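Local structure of putative polyprenyl synthetase (Streptomyces coelicolor, 3NF2) at residues Ala22-Leu27 and Asp123-Leu128; Val83-Asn88 and Ala127-Val132. The protein probably acts as a prenyltransferase, adding isopentenyl units to an allylic diphosphate with the help of magnesium. All coordinates share one frame; numbering follows the deposited sequence.

Overall arrangement
Both contacts hang on helix 115-134 and share Ala-127 and Leu-128, their centres lying about 7 Å apart. Contact 1 (22-27 with 123-128) seats the end of the N-terminal helix 5-25 and the start of the loop beyond it, whereas contact 2 (83-88 with 127-132) packs helix 77-98 nearly antiparallel to helix 115-134. Both are buried, apolar joints between residues mostly hidden from solvent, and both lie beside the second subunit. Contact 1, further from the middle of the chain, works through leucine and valine tips. Contact 2 brings its helices closer over an alanine, and the turned-away face of helix 77-98 carries polar groups, one of them, His-87, in weak contact with a bound sulfate.

Contact 1 (Ala22-Leu27 and Asp123-Leu128); sequences AAVDRL and DALFAL
Leu-27 reaches across to three residues of 123-128, its two methyls doing all the touching. Its CB is directed at the other helix but meets none of its atoms; CG lies anti to the carbonyl carbon (chi1 -65°) and carries the fork onward into the joint. There CD1 goes to Leu-125, 4.3 Å from that residue's CD2. The other tip, CD2, rests 4.1 Å from the CB of Ala-124 and also faces Leu-128, whose CD2 is 4.3 Å from it. A leucine suits this place because Leu-27 lies in the loop that follows helix 5-25, and a long forked chain can reach across to the neighbouring helix, while the small Ala-124 leaves room for the methyl.

In this all-helical isoprenoid synthase fold, helix 115-134 runs along the dimer interface, and segment 22-27 lies against a flank of it. Ala-124 and Leu-128 also pack on Ile-156 and Arg-153 of the second subunit, respectively.

One turn back on the N-terminal helix, Val-24 and Leu-125 cross obliquely, Val-24 CG2 coming to 4.0 Å from Leu-125 CD2. The beta branch stiffens the valine, and Ala-35, Phe-39 and Trp-41 pack on it as well. Leu-128, with CG anti to its backbone N (chi1 -172°), sends CD2 against Ala-23, 3.7 Å from the carbonyl O and 4.0 Å from the CB. The small side chain of Ala-23 lets the Leu-128 methyl come close to the helix backbone, near the amide of Val-24 too.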
loop_
_atom_site.group_PDB
_atom_site.type_symbol
_atom_site.label_atom_id
_atom_site.label_comp_id
_atom_site.label_asym_id
_atom_site.label_seq_id
_atom_site.Cartn_x
_atom_site.Cartn_y
_atom_site.Cartn_z
ATOM N N ALA A 22 7.655 8.662 16.688
ATOM C CA ALA A 22 7.844 10.026 16.175
ATOM C C ALA A 22 7.490 10.163 14.696
ATOM O O ALA A 22 6.996 11.209 14.278
ATOM C CB ALA A 22 9.263 10.531 16.430
ATOM N N ALA A 23 7.733 9.118 13.907
ATOM C CA ALA A 23 7.405 9.178 12.479
ATOM C C ALA A 23 5.907 9.037 12.274
ATOM O O ALA A 23 5.336 9.651 11.386
ATOM C CB ALA A 23 8.167 8.119 11.699
ATOM N N VAL A 24 5.273 8.245 13.128
ATOM C CA VAL A 24 3.826 8.020 13.071
ATOM C C VAL A 24 3.011 9.253 13.513
ATOM O O VAL A 24 1.993 9.600 12.897
ATOM C CB VAL A 24 3.460 6.754 13.881
ATOM C CG1 VAL A 24 2.020 6.796 14.413
ATOM C CG2 VAL A 24 3.727 5.501 13.042
ATOM N N ASP A 25 3.484 9.927 14.558
ATOM C CA ASP A 25 2.855 11.166 15.038
ATOM C C ASP A 25 2.881 12.304 13.993
ATOM O O ASP A 25 2.075 13.235 14.060
ATOM C CB ASP A 25 3.498 11.611 16.368
ATOM C CG ASP A 25 3.166 10.666 17.544
ATOM O OD1 ASP A 25 3.573 10.967 18.682
ATOM O OD2 ASP A 25 2.500 9.626 17.348
ATOM N N ARG A 26 3.798 12.205 13.028
ATOM C CA ARG A 26 3.961 13.201 11.964
ATOM C C ARG A 26 2.997 13.034 10.782
ATOM O O ARG A 26 2.977 13.868 9.885
ATOM C CB ARG A 26 5.397 13.173 11.448
ATOM C CG ARG A 26 6.419 13.773 12.395
ATOM C CD ARG A 26 6.843 15.159 11.955
ATOM N NE ARG A 26 7.754 15.104 10.812
ATOM C CZ ARG A 26 8.004 16.126 9.998
ATOM N NH1 ARG A 26 7.408 17.299 10.186
ATOM N NH2 ARG A 26 8.849 15.973 8.988
ATOM N N LEU A 27 2.219 11.956 10.766
ATOM C CA LEU A 27 1.231 11.724 9.705
ATOM C C LEU A 27 0.071 12.717 9.780
ATOM O O LEU A 27 -0.374 13.095 10.862
ATOM C CB LEU A 27 0.666 10.303 9.788
ATOM C CG LEU A 27 1.492 9.035 9.567
ATOM C CD1 LEU A 27 0.639 7.846 10.006
ATOM C CD2 LEU A 27 1.918 8.864 8.123
ATOM N N ASP A 123 -1.955 2.077 4.013
ATOM C CA ASP A 123 -1.186 2.645 2.892
ATOM C C ASP A 123 -0.120 3.645 3.340
ATOM O O ASP A 123 0.970 3.697 2.774
ATOM C CB ASP A 123 -2.109 3.348 1.893
ATOM C CG ASP A 123 -2.974 2.386 1.121
ATOM O OD1 ASP A 123 -2.639 1.188 1.068
ATOM O OD2 ASP A 123 -3.993 2.827 0.554
ATOM N N ALA A 124 -0.465 4.458 4.335
ATOM C CA ALA A 124 0.400 5.513 4.802
ATOM C C ALA A 124 1.638 4.936 5.469
ATOM O O ALA A 124 2.726 5.456 5.280
ATOM C CB ALA A 124 -0.344 6.418 5.758
ATOM N N LEU A 125 1.462 3.852 6.226
ATOM C CA LEU A 125 2.579 3.173 6.887
ATOM C C LEU A 125 3.528 2.525 5.883
ATOM O O LEU A 125 4.748 2.567 6.057
ATOM C CB LEU A 125 2.078 2.135 7.901
ATOM C CG LEU A 125 1.324 2.583 9.168
ATOM C CD1 LEU A 125 1.128 1.395 10.109
ATOM C CD2 LEU A 125 1.995 3.726 9.914
ATOM N N PHE A 126 2.961 1.943 4.827
ATOM C CA PHE A 126 3.747 1.315 3.775
ATOM C C PHE A 126 4.543 2.358 2.977
ATOM O O PHE A 126 5.710 2.130 2.641
ATOM C CB PHE A 126 2.853 0.449 2.870
ATOM C CG PHE A 126 3.607 -0.325 1.803
ATOM C CD1 PHE A 126 4.901 -0.809 2.017
ATOM C CD2 PHE A 126 2.995 -0.615 0.598
ATOM C CE1 PHE A 126 5.581 -1.516 1.020
ATOM C CE2 PHE A 126 3.667 -1.324 -0.404
ATOM C CZ PHE A 126 4.964 -1.771 -0.188
ATOM N N ALA A 127 3.934 3.505 2.698
ATOM C CA ALA A 127 4.675 4.588 2.045
ATOM C C ALA A 127 5.742 5.208 2.970
ATOM O O ALA A 127 6.836 5.566 2.513
ATOM C CB ALA A 127 3.734 5.647 1.515
ATOM N N LEU A 128 5.428 5.310 4.262
ATOM C CA LEU A 128 6.377 5.842 5.248
ATOM C C LEU A 128 7.628 4.970 5.421
ATOM O O LEU A 128 8.711 5.477 5.719
ATOM C CB LEU A 128 5.680 6.055 6.605
ATOM C CG LEU A 128 6.440 6.777 7.719
ATOM C CD1 LEU A 128 6.927 8.198 7.323
ATOM C CD2 LEU A 128 5.588 6.838 8.955
#

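Contact 2 (Val83-Asn88 and Ala127-Val132); sequences VELVHN and ALANEV. With SO4 (sulfate ion), chain B.
Glu-84 O receives the backbone N of Asn-88 at 3.0 Å and is approached by its side-chain ND2, at a modelled distance too short to trust. The asparagine amide appears to turn back on its own helix, while its OD1 is held by His-38. Asparagine, with a donor and an acceptor on one short chain, fits such a buried place.

Toward helix 115-134 the chemistry is purely apolar. Leu-85 sets its CB 3.8 Å from the CB of Ala-129, and Val-86 brings CG2 to 3.7 Å from that same CB, so that one methyl meets both, from directions roughly at right angles. So small a residue allows the segment axes to approach to 8.3 Å, at an angle of 170°. With CG anti to the carbonyl carbon (chi1 -77°), Leu-85 carries CD1 over the Ala-129 backbone, 4.0 Å from Leu-128 CG and more loosely toward Val-132 CG2.

Helix 77-98 of this prenyl synthase fold also bears the first aspartate-rich motif, further toward its C-terminal end. Turned from the joint, His-87 packs against Arg-58 and sends NE2-H, near the ring plane, to sulfate O3 in a weak bond of 3.4 Å at 150°. Arg-58 NH2, Arg-104 and the backbone N of Lys-55 bind the same anion, consistent with a pocket for the diphosphate of isopentenyl diphosphate. An alanine in place of His-87 would probably leave the sulfate without this ring donor and open a gap beside Arg-58. Glu-84 OE1 forms a salt bridge with Arg-58 NE, a second-shell contact that is likely to steady the arginine.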
loop_
_atom_site.group_PDB
_atom_site.type_symbol
_atom_site.label_atom_id
_atom_site.label_comp_id
_atom_site.label_asym_id
_atom_site.label_seq_id
_atom_site.Cartn_x
_atom_site.Cartn_y
_atom_site.Cartn_z
ATOM N N VAL A 83 10.814 -2.135 8.641
ATOM C CA VAL A 83 10.295 -3.496 8.800
ATOM C C VAL A 83 9.037 -3.511 9.682
ATOM O O VAL A 83 8.046 -4.180 9.361
ATOM C CB VAL A 83 11.377 -4.465 9.363
ATOM C CG1 VAL A 83 10.755 -5.731 9.909
ATOM C CG2 VAL A 83 12.366 -4.855 8.277
ATOM N N GLU A 84 9.071 -2.751 10.772
ATOM C CA GLU A 84 7.934 -2.670 11.674
ATOM C C GLU A 84 6.735 -1.991 11.032
ATOM O O GLU A 84 5.589 -2.364 11.293
ATOM C CB GLU A 84 8.319 -1.926 12.945
ATOM C CG GLU A 84 9.179 -2.728 13.908
ATOM C CD GLU A 84 8.711 -4.160 14.060
ATOM O OE1 GLU A 84 9.332 -5.045 13.433
ATOM O OE2 GLU A 84 7.722 -4.393 14.793
ATOM N N LEU A 85 7.014 -0.989 10.199
ATOM C CA LEU A 85 5.982 -0.238 9.502
ATOM C C LEU A 85 5.260 -1.101 8.472
ATOM O O LEU A 85 4.025 -1.113 8.436
ATOM C CB LEU A 85 6.569 1.025 8.859
ATOM C CG LEU A 85 6.854 2.184 9.820
ATOM C CD1 LEU A 85 7.709 3.265 9.147
ATOM C CD2 LEU A 85 5.574 2.789 10.400
ATOM N N VAL A 86 6.038 -1.829 7.664
ATOM C CA VAL A 86 5.503 -2.763 6.666
ATOM C C VAL A 86 4.713 -3.868 7.352
ATOM O O VAL A 86 3.605 -4.220 6.907
ATOM C CB VAL A 86 6.617 -3.377 5.777
ATOM C CG1 VAL A 86 6.088 -4.545 4.968
ATOM C CG2 VAL A 86 7.165 -2.340 4.822
ATOM N N HIS A 87 5.268 -4.374 8.456
ATOM C CA HIS A 87 4.583 -5.357 9.292
ATOM C C HIS A 87 3.198 -4.885 9.694
ATOM O O HIS A 87 2.231 -5.624 9.557
ATOM C CB HIS A 87 5.394 -5.689 10.549
ATOM C CG HIS A 87 4.639 -6.496 11.558
ATOM N ND1 HIS A 87 4.253 -7.801 11.330
ATOM C CD2 HIS A 87 4.196 -6.185 12.799
ATOM C CE1 HIS A 87 3.601 -8.256 12.386
ATOM N NE2 HIS A 87 3.559 -7.299 13.296
ATOM N N ASN A 88 3.107 -3.648 10.172
ATOM C CA ASN A 88 1.844 -3.114 10.667
ATOM C C ASN A 88 0.839 -2.714 9.578
ATOM O O ASN A 88 -0.372 -2.824 9.781
ATOM C CB ASN A 88 2.103 -1.986 11.654
ATOM C CG ASN A 88 2.632 -2.502 12.976
ATOM O OD1 ASN A 88 1.865 -2.949 13.840
ATOM N ND2 ASN A 88 3.945 -2.453 13.141
ATOM N N ALA A 127 3.934 3.505 2.698
ATOM C CA ALA A 127 4.675 4.588 2.045
ATOM C C ALA A 127 5.742 5.208 2.970
ATOM O O ALA A 127 6.836 5.566 2.513
ATOM C CB ALA A 127 3.734 5.647 1.515
ATOM N N LEU A 128 5.428 5.310 4.262
ATOM C CA LEU A 128 6.377 5.842 5.248
ATOM C C LEU A 128 7.628 4.970 5.421
ATOM O O LEU A 128 8.711 5.477 5.719
ATOM C CB LEU A 128 5.680 6.055 6.605
ATOM C CG LEU A 128 6.440 6.777 7.719
ATOM C CD1 LEU A 128 6.927 8.198 7.323
ATOM C CD2 LEU A 128 5.588 6.838 8.955
ATOM N N ALA A 129 7.461 3.662 5.238
ATOM C CA ALA A 129 8.542 2.698 5.417
ATOM C C ALA A 129 9.592 2.907 4.363
ATOM O O ALA A 129 10.789 2.915 4.664
ATOM C CB ALA A 129 8.007 1.266 5.357
ATOM N N ASN A 130 9.133 3.081 3.128
ATOM C CA ASN A 130 10.006 3.387 2.003
ATOM C C ASN A 130 10.698 4.733 2.175
ATOM O O ASN A 130 11.859 4.886 1.803
ATOM C CB ASN A 130 9.211 3.376 0.691
ATOM C CG ASN A 130 8.734 1.996 0.316
ATOM O OD1 ASN A 130 9.455 1.020 0.460
ATOM N ND2 ASN A 130 7.513 1.911 -0.178
ATOM N N GLU A 131 9.975 5.693 2.751
ATOM C CA GLU A 131 10.504 7.021 3.033
ATOM C C GLU A 131 11.621 6.952 4.064
ATOM O O GLU A 131 12.670 7.551 3.875
ATOM C CB GLU A 131 9.397 7.942 3.549
ATOM C CG GLU A 131 9.783 9.406 3.662
ATOM C CD GLU A 131 9.599 10.156 2.352
ATOM O OE1 GLU A 131 10.489 10.065 1.474
ATOM O OE2 GLU A 131 8.563 10.845 2.202
ATOM N N VAL A 132 11.387 6.210 5.142
ATOM C CA VAL A 132 12.333 6.104 6.250
ATOM C C VAL A 132 13.708 5.597 5.791
ATOM O O VAL A 132 14.738 5.982 6.347
ATOM C CB VAL A 132 11.722 5.268 7.413
ATOM C CG1 VAL A 132 12.778 4.530 8.240
ATOM C CG2 VAL A 132 10.882 6.165 8.305
HETATM S S SO4 B . 4.273 -8.749 16.776
HETATM O O1 SO4 B . 5.000 -7.491 16.597
HETATM O O2 SO4 B . 4.330 -9.116 18.189
HETATM O O3 SO4 B . 2.885 -8.553 16.344
HETATM O O4 SO4 B . 4.876 -9.830 15.984
#